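Local coordinates for protein CRISPR-associated endonuclease Cas1 (Thermotoga maritima, PDB 4XTK) that probably acts as a metal-dependent double-stranded DNA endonuclease in CRISPR adaptive immunity, working as a homodimer that joins with Cas2, at residues E[91-99]-E[311-319]; E[106-114]-E[217-225]. One frame throughout, in Å; residues are numbered along the deposited sequence.

Contact 1. Residues E[91-99]-E[311-319]; sequences FLILKQAEH and KLEKHLIGE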
# COMPACT_ATOMS: atom_id res chain seq x y z
N PHE E 91 -9.70 3.18 4.46
CA PHE E 91 -9.04 1.90 4.27
C PHE E 91 -9.59 0.87 5.26
O PHE E 91 -9.65 1.12 6.47
CB PHE E 91 -7.53 2.09 4.42
CG PHE E 91 -6.72 0.90 4.04
CD1 PHE E 91 -7.11 0.09 3.00
CD2 PHE E 91 -5.53 0.62 4.70
CE1 PHE E 91 -6.36 -1.02 2.63
CE2 PHE E 91 -4.77 -0.47 4.34
CZ PHE E 91 -5.18 -1.29 3.31
N LEU E 92 -10.00 -0.28 4.74
CA LEU E 92 -10.77 -1.26 5.50
C LEU E 92 -9.95 -2.39 6.16
O LEU E 92 -10.53 -3.35 6.68
CB LEU E 92 -11.84 -1.86 4.60
CG LEU E 92 -12.85 -0.83 4.11
CD1 LEU E 92 -13.68 -1.39 2.96
CD2 LEU E 92 -13.75 -0.38 5.27
N ILE E 93 -8.63 -2.30 6.10
CA ILE E 93 -7.77 -3.37 6.57
C ILE E 93 -8.10 -3.84 8.01
O ILE E 93 -8.15 -5.05 8.27
CB ILE E 93 -6.27 -2.96 6.47
CG1 ILE E 93 -5.36 -4.15 6.79
CG2 ILE E 93 -5.94 -1.76 7.34
CD1 ILE E 93 -5.48 -5.27 5.81
N LEU E 94 -8.38 -2.91 8.91
CA LEU E 94 -8.69 -3.27 10.29
C LEU E 94 -10.05 -3.94 10.39
O LEU E 94 -10.23 -4.89 11.16
CB LEU E 94 -8.66 -2.03 11.20
CG LEU E 94 -7.30 -1.33 11.27
CD1 LEU E 94 -7.33 -0.18 12.27
CD2 LEU E 94 -6.17 -2.30 11.60
N LYS E 95 -11.02 -3.45 9.61
CA LYS E 95 -12.34 -4.05 9.63
C LYS E 95 -12.25 -5.47 9.10
O LYS E 95 -12.91 -6.37 9.62
CB LYS E 95 -13.34 -3.23 8.82
CG LYS E 95 -13.54 -1.80 9.30
CD LYS E 95 -14.07 -1.74 10.72
CE LYS E 95 -15.53 -2.12 10.77
NZ LYS E 95 -16.11 -1.94 12.13
N GLN E 96 -11.42 -5.64 8.08
CA GLN E 96 -11.21 -6.94 7.44
C GLN E 96 -10.61 -7.97 8.39
O GLN E 96 -11.08 -9.11 8.44
CB GLN E 96 -10.31 -6.79 6.21
CG GLN E 96 -11.02 -6.23 4.98
CD GLN E 96 -10.12 -6.10 3.77
OE1 GLN E 96 -9.70 -5.00 3.41
NE2 GLN E 96 -9.84 -7.22 3.12
N ALA E 97 -9.58 -7.59 9.13
CA ALA E 97 -8.96 -8.49 10.10
C ALA E 97 -9.98 -8.85 11.15
O ALA E 97 -10.14 -10.03 11.53
CB ALA E 97 -7.75 -7.86 10.73
N GLU E 98 -10.71 -7.83 11.59
CA GLU E 98 -11.78 -8.05 12.53
C GLU E 98 -12.84 -9.02 11.95
O GLU E 98 -13.31 -9.88 12.69
CB GLU E 98 -12.42 -6.72 12.93
CG GLU E 98 -13.75 -6.85 13.67
CD GLU E 98 -14.53 -5.55 13.70
OE1 GLU E 98 -13.90 -4.47 13.70
OE2 GLU E 98 -15.78 -5.61 13.69
N HIS E 99 -13.21 -8.98 10.66
CA HIS E 99 -14.21 -10.00 10.35
C HIS E 99 -13.54 -11.34 10.01
O HIS E 99 -14.24 -12.34 9.84
CB HIS E 99 -15.19 -9.64 9.22
CG HIS E 99 -15.91 -8.36 9.42
ND1 HIS E 99 -16.12 -7.81 10.67
CD2 HIS E 99 -16.79 -7.72 8.60
CE1 HIS E 99 -16.88 -6.74 10.55
NE2 HIS E 99 -17.31 -6.67 9.30
N LYS E 311 -20.23 -4.17 -2.35
CA LYS E 311 -21.13 -4.88 -1.44
C LYS E 311 -20.39 -5.37 -0.22
O LYS E 311 -20.90 -5.34 0.90
CB LYS E 311 -21.79 -6.06 -2.15
CG LYS E 311 -23.29 -5.92 -2.36
CD LYS E 311 -23.86 -7.13 -3.11
CE LYS E 311 -23.91 -6.89 -4.62
NZ LYS E 311 -24.78 -5.75 -5.00
N LEU E 312 -19.16 -5.83 -0.43
CA LEU E 312 -18.34 -6.30 0.67
C LEU E 312 -17.91 -5.12 1.53
O LEU E 312 -17.87 -5.23 2.76
CB LEU E 312 -17.12 -7.06 0.14
CG LEU E 312 -16.20 -7.60 1.23
CD1 LEU E 312 -16.96 -8.54 2.16
CD2 LEU E 312 -14.98 -8.28 0.61
N GLU E 313 -17.60 -4.01 0.88
CA GLU E 313 -17.22 -2.78 1.58
C GLU E 313 -18.33 -2.32 2.52
O GLU E 313 -18.08 -1.99 3.69
CB GLU E 313 -16.90 -1.67 0.58
CG GLU E 313 -15.53 -1.80 -0.09
CD GLU E 313 -15.24 -0.65 -1.04
OE1 GLU E 313 -16.11 -0.32 -1.87
OE2 GLU E 313 -14.13 -0.08 -0.96
N LYS E 314 -19.55 -2.31 2.01
CA LYS E 314 -20.67 -1.87 2.81
C LYS E 314 -20.91 -2.84 3.96
O LYS E 314 -21.18 -2.42 5.08
CB LYS E 314 -21.92 -1.70 1.94
CG LYS E 314 -21.87 -0.41 1.13
CD LYS E 314 -23.14 -0.17 0.33
CE LYS E 314 -23.45 -1.31 -0.61
NZ LYS E 314 -24.54 -0.91 -1.54
N HIS E 315 -20.78 -4.13 3.68
CA HIS E 315 -20.93 -5.15 4.72
C HIS E 315 -19.93 -4.94 5.85
O HIS E 315 -20.29 -4.98 7.03
CB HIS E 315 -20.76 -6.54 4.13
CG HIS E 315 -20.71 -7.63 5.16
ND1 HIS E 315 -21.83 -8.12 5.78
CD2 HIS E 315 -19.66 -8.32 5.67
CE1 HIS E 315 -21.48 -9.07 6.63
NE2 HIS E 315 -20.17 -9.21 6.58
N LEU E 316 -18.67 -4.70 5.49
CA LEU E 316 -17.61 -4.57 6.48
C LEU E 316 -17.82 -3.40 7.44
O LEU E 316 -17.46 -3.49 8.61
CB LEU E 316 -16.25 -4.44 5.79
CG LEU E 316 -15.72 -5.72 5.14
CD1 LEU E 316 -14.48 -5.46 4.35
CD2 LEU E 316 -15.43 -6.77 6.15
N ILE E 317 -18.42 -2.31 6.95
CA ILE E 317 -18.62 -1.14 7.80
C ILE E 317 -20.00 -1.09 8.47
O ILE E 317 -20.32 -0.12 9.14
CB ILE E 317 -18.42 0.17 7.03
CG1 ILE E 317 -19.51 0.35 5.97
CG2 ILE E 317 -17.04 0.21 6.40
CD1 ILE E 317 -19.38 1.65 5.19
N GLY E 318 -20.81 -2.13 8.28
CA GLY E 318 -22.08 -2.21 8.98
C GLY E 318 -23.26 -1.61 8.25
O GLY E 318 -24.42 -1.86 8.60
N GLU E 319 -22.97 -0.81 7.22
CA GLU E 319 -24.00 -0.27 6.33
C GLU E 319 -24.46 -1.36 5.36
O GLU E 319 -23.65 -1.90 4.63
CB GLU E 319 -23.44 0.92 5.57
CG GLU E 319 -24.12 2.24 5.84
CD GLU E 319 -23.62 3.31 4.90
OE1 GLU E 319 -22.67 3.02 4.15
OE2 GLU E 319 -24.17 4.44 4.92
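Leu-316, at the end of helix 301-316, lays its side chain against the face of 91-99 formed by Leu-92, Lys-95, Gln-96 and His-99. The apolar part of the contact starts here: CD1 of Leu-316 reaches CG of Gln-96 at 3.6 Å and has CD1 of Leu-92 farther off at 4.4 Å. Leu-92 uses both its branches. CD1 rests on CG of Glu-313 at 3.6 Å, the two side chains crossing roughly at right angles, while CD2 meets Ile-317 CG2 at 3.5 Å. Ile-317 starts from a CB that points away, and it is the branch set anti to the carbonyl carbon, CG2, that comes back to touch.

The axes of helices 93-99 and 311-316 pass 10.5 Å apart at 77°, so the touching residues span about two turns from Leu-92 to His-99 but little more than one from Glu-313 to Ile-317. In Cas1 terms, the first helix after the N-terminal β-domain meets the last modelled helix of the α-helical domain. Other residues of that first helix, Ile-93 and Ala-97, pack on their counterparts in the second subunit.

Around the carbonyl of Leu-316, His-99 NE2 gives the O a weak, bent hydrogen bond, 3.3 Å long with 128° at the hydrogen. Lys-95 lays its methylene CE against the same O in van der Waals contact; its chain bends at chi2 and chi3, and NZ makes a long salt bridge to Glu-98 OE1. Its positive charge probably sits favourably near the C-terminal carbonyls of helix 301-316. The polar ends of Gln-96 and Glu-313 turn elsewhere, to the backbone N of Asp-214 and of His-212.

Between the aromatic rings, His-99 and His-315 meet obliquely, centroids 5.7 Å apart and planes at 71°. His-315 also stacks on Phe-322.

Contact 2. Residues E[106-114]-E[217-225]; sequences RMLIAREIV and IGYLHETNF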
# COMPACT_ATOMS: atom_id res chain seq x y z
N ARG E 106 -16.58 -14.18 9.76
CA ARG E 106 -15.90 -14.79 8.62
C ARG E 106 -16.83 -15.76 7.92
O ARG E 106 -16.87 -15.81 6.69
CB ARG E 106 -14.63 -15.50 9.07
CG ARG E 106 -13.86 -16.09 7.90
CD ARG E 106 -12.63 -16.86 8.35
NE ARG E 106 -12.06 -17.62 7.25
CZ ARG E 106 -11.17 -18.60 7.40
NH1 ARG E 106 -10.76 -18.94 8.62
NH2 ARG E 106 -10.71 -19.25 6.34
N MET E 107 -17.59 -16.52 8.71
CA MET E 107 -18.51 -17.50 8.16
C MET E 107 -19.58 -16.82 7.32
O MET E 107 -19.93 -17.28 6.24
CB MET E 107 -19.18 -18.32 9.27
CG MET E 107 -18.60 -19.71 9.49
SD MET E 107 -18.57 -20.75 8.01
CE MET E 107 -20.16 -20.39 7.31
N LEU E 108 -20.09 -15.71 7.85
CA LEU E 108 -21.11 -14.93 7.18
C LEU E 108 -20.67 -14.47 5.78
O LEU E 108 -21.42 -14.57 4.82
CB LEU E 108 -21.47 -13.73 8.05
CG LEU E 108 -22.85 -13.10 7.90
CD1 LEU E 108 -23.89 -14.19 7.92
CD2 LEU E 108 -23.08 -12.13 9.05
N ILE E 109 -19.43 -13.98 5.69
CA ILE E 109 -18.89 -13.49 4.42
C ILE E 109 -18.60 -14.65 3.48
O ILE E 109 -18.94 -14.59 2.29
CB ILE E 109 -17.60 -12.68 4.64
CG1 ILE E 109 -17.89 -11.45 5.50
CG2 ILE E 109 -16.98 -12.26 3.30
CD1 ILE E 109 -16.65 -10.67 5.92
N ALA E 110 -17.99 -15.70 4.01
CA ALA E 110 -17.66 -16.87 3.20
C ALA E 110 -18.93 -17.56 2.68
O ALA E 110 -18.97 -18.03 1.55
CB ALA E 110 -16.82 -17.85 4.01
N ARG E 111 -19.95 -17.60 3.52
CA ARG E 111 -21.21 -18.23 3.16
C ARG E 111 -21.90 -17.44 2.06
O ARG E 111 -22.66 -17.99 1.26
CB ARG E 111 -22.12 -18.35 4.39
CG ARG E 111 -23.14 -19.45 4.30
CD ARG E 111 -24.03 -19.45 5.52
NE ARG E 111 -23.40 -20.07 6.68
CZ ARG E 111 -23.38 -21.38 6.90
NH1 ARG E 111 -23.93 -22.20 6.01
NH2 ARG E 111 -22.80 -21.88 7.98
N GLU E 112 -21.62 -16.14 2.01
CA GLU E 112 -22.13 -15.26 0.95
C GLU E 112 -21.47 -15.59 -0.38
O GLU E 112 -22.14 -15.68 -1.41
CB GLU E 112 -21.89 -13.79 1.31
CG GLU E 112 -22.14 -12.79 0.18
CD GLU E 112 -23.61 -12.64 -0.16
OE1 GLU E 112 -24.46 -13.13 0.61
OE2 GLU E 112 -23.91 -12.03 -1.21
N ILE E 113 -20.15 -15.74 -0.35
CA ILE E 113 -19.37 -16.13 -1.53
C ILE E 113 -19.91 -17.42 -2.12
O ILE E 113 -20.24 -17.49 -3.31
CB ILE E 113 -17.89 -16.32 -1.18
CG1 ILE E 113 -17.30 -15.04 -0.58
CG2 ILE E 113 -17.10 -16.74 -2.40
CD1 ILE E 113 -17.17 -13.94 -1.57
N VAL E 114 -20.01 -18.44 -1.28
CA VAL E 114 -20.44 -19.76 -1.71
C VAL E 114 -21.86 -19.73 -2.26
O VAL E 114 -22.13 -20.31 -3.32
CB VAL E 114 -20.35 -20.77 -0.54
CG1 VAL E 114 -21.01 -22.09 -0.91
CG2 VAL E 114 -18.90 -20.97 -0.14
N ILE E 217 -6.28 -10.10 2.57
CA ILE E 217 -7.13 -10.82 3.50
C ILE E 217 -8.38 -11.34 2.80
O ILE E 217 -9.22 -10.55 2.38
CB ILE E 217 -7.54 -9.95 4.71
CG1 ILE E 217 -6.31 -9.52 5.50
CG2 ILE E 217 -8.50 -10.70 5.60
CD1 ILE E 217 -6.62 -8.61 6.66
N GLY E 218 -8.49 -12.66 2.68
CA GLY E 218 -9.69 -13.30 2.17
C GLY E 218 -10.51 -14.00 3.26
O GLY E 218 -10.17 -13.95 4.43
N TYR E 219 -11.60 -14.66 2.86
CA TYR E 219 -12.57 -15.21 3.80
C TYR E 219 -12.89 -16.68 3.53
O TYR E 219 -12.69 -17.53 4.40
CB TYR E 219 -13.83 -14.35 3.80
CG TYR E 219 -13.49 -12.97 4.30
CD1 TYR E 219 -13.29 -12.73 5.66
CD2 TYR E 219 -13.28 -11.92 3.41
CE1 TYR E 219 -12.94 -11.48 6.12
CE2 TYR E 219 -12.93 -10.66 3.87
CZ TYR E 219 -12.76 -10.45 5.23
OH TYR E 219 -12.41 -9.21 5.68
N LEU E 220 -13.41 -16.96 2.34
CA LEU E 220 -13.59 -18.35 1.91
C LEU E 220 -12.24 -19.06 1.85
O LEU E 220 -12.08 -20.17 2.36
CB LEU E 220 -14.29 -18.42 0.55
CG LEU E 220 -14.59 -19.85 0.10
CD1 LEU E 220 -15.42 -20.57 1.15
CD2 LEU E 220 -15.26 -19.91 -1.28
N HIS E 221 -11.26 -18.41 1.23
CA HIS E 221 -9.88 -18.89 1.25
C HIS E 221 -9.21 -18.51 2.56
O HIS E 221 -9.44 -17.43 3.10
CB HIS E 221 -9.09 -18.34 0.07
CG HIS E 221 -9.59 -18.82 -1.26
ND1 HIS E 221 -10.75 -18.36 -1.83
CD2 HIS E 221 -9.09 -19.75 -2.11
CE1 HIS E 221 -10.94 -18.96 -2.99
NE2 HIS E 221 -9.95 -19.82 -3.17
N GLU E 222 -8.38 -19.41 3.08
CA GLU E 222 -7.63 -19.13 4.28
C GLU E 222 -6.67 -17.96 4.03
O GLU E 222 -6.01 -17.91 3.00
CB GLU E 222 -6.86 -20.37 4.73
CG GLU E 222 -6.33 -20.31 6.15
CD GLU E 222 -5.36 -21.43 6.48
OE1 GLU E 222 -4.14 -21.15 6.54
OE2 GLU E 222 -5.80 -22.58 6.67
N THR E 223 -6.57 -17.04 4.98
CA THR E 223 -5.58 -15.99 4.82
C THR E 223 -4.30 -16.54 5.42
O THR E 223 -4.17 -16.68 6.63
CB THR E 223 -5.99 -14.66 5.49
OG1 THR E 223 -7.20 -14.17 4.89
CG2 THR E 223 -4.90 -13.60 5.33
N ASN E 224 -3.36 -16.83 4.53
CA ASN E 224 -2.14 -17.55 4.83
C ASN E 224 -1.03 -16.85 4.07
O ASN E 224 -1.19 -15.69 3.71
CB ASN E 224 -2.24 -19.05 4.48
CG ASN E 224 -2.65 -19.29 3.04
OD1 ASN E 224 -2.53 -18.41 2.19
ND2 ASN E 224 -3.12 -20.50 2.76
N PHE E 225 0.10 -17.51 3.89
CA PHE E 225 1.28 -16.83 3.36
C PHE E 225 1.22 -16.63 1.85
O PHE E 225 2.17 -16.14 1.24
CB PHE E 225 2.53 -17.59 3.77
CG PHE E 225 2.91 -17.35 5.19
CD1 PHE E 225 2.23 -17.99 6.21
CD2 PHE E 225 3.90 -16.44 5.52
CE1 PHE E 225 2.55 -17.75 7.53
CE2 PHE E 225 4.23 -16.20 6.83
CZ PHE E 225 3.56 -16.86 7.84
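Arg-106 reaches out from helix 103-127 to hold the backbone of the 217-225 loop at Tyr-219. From CB, the chain goes to a CG anti to the backbone N (chi1 -178°) and on, extended, to NE. CG comes in at the edge of the Tyr-219 ring, 4.1 Å from its CD1, and CD passes 4.0 Å from Tyr-219 O. NE then donates to that O at 2.9 Å, nearly straight at 161°, on a lone pair in the carbonyl plane. NH2 adds a second, more bent bond to the same atom at 3.3 Å, tilted 25° from that plane, so the guanidinium grips one oxygen side-on. Beyond it, NH2 lies 3.7 Å from Glu-222 CA.

One turn on, Ile-109 CD1 sits over the centre of the Tyr-219 ring in a CH-pi contact, 3.9 Å from the centroid. Leu-220 settles against Ala-110, Ile-113 and Val-114, its CD1 3.7 Å from Val-114 CG2. The next residue in the loop is His-221, probably a manganese ligand, whose ND1 is hydrogen-bonded to Asp-233 OD1. The loop is thus wedged between helices 103-127, 148-166 and 230-252, with helix 301-316 touching Ile-109 and Tyr-219.

Overall arrangement
From the N terminus the chain first builds the two N-terminal β-sheets, then enters helix 93-101, the first side of contact 1, and goes almost straight into helix 103-127, the first side of contact 2. The loop of contact 2 closes about a hundred residues later, between helices 188-208 and 230-252; contact 1 closes only near the C terminus, on helix 301-316, so its larger loop encloses the smaller one. The two touch directly, their centres about 13 Å apart: Tyr-219 OH makes a probable hydrogen bond to Gln-96 O, and His-315 packs on Ile-109. Together they tie the start, middle and end of the helical domain, beside the second subunit.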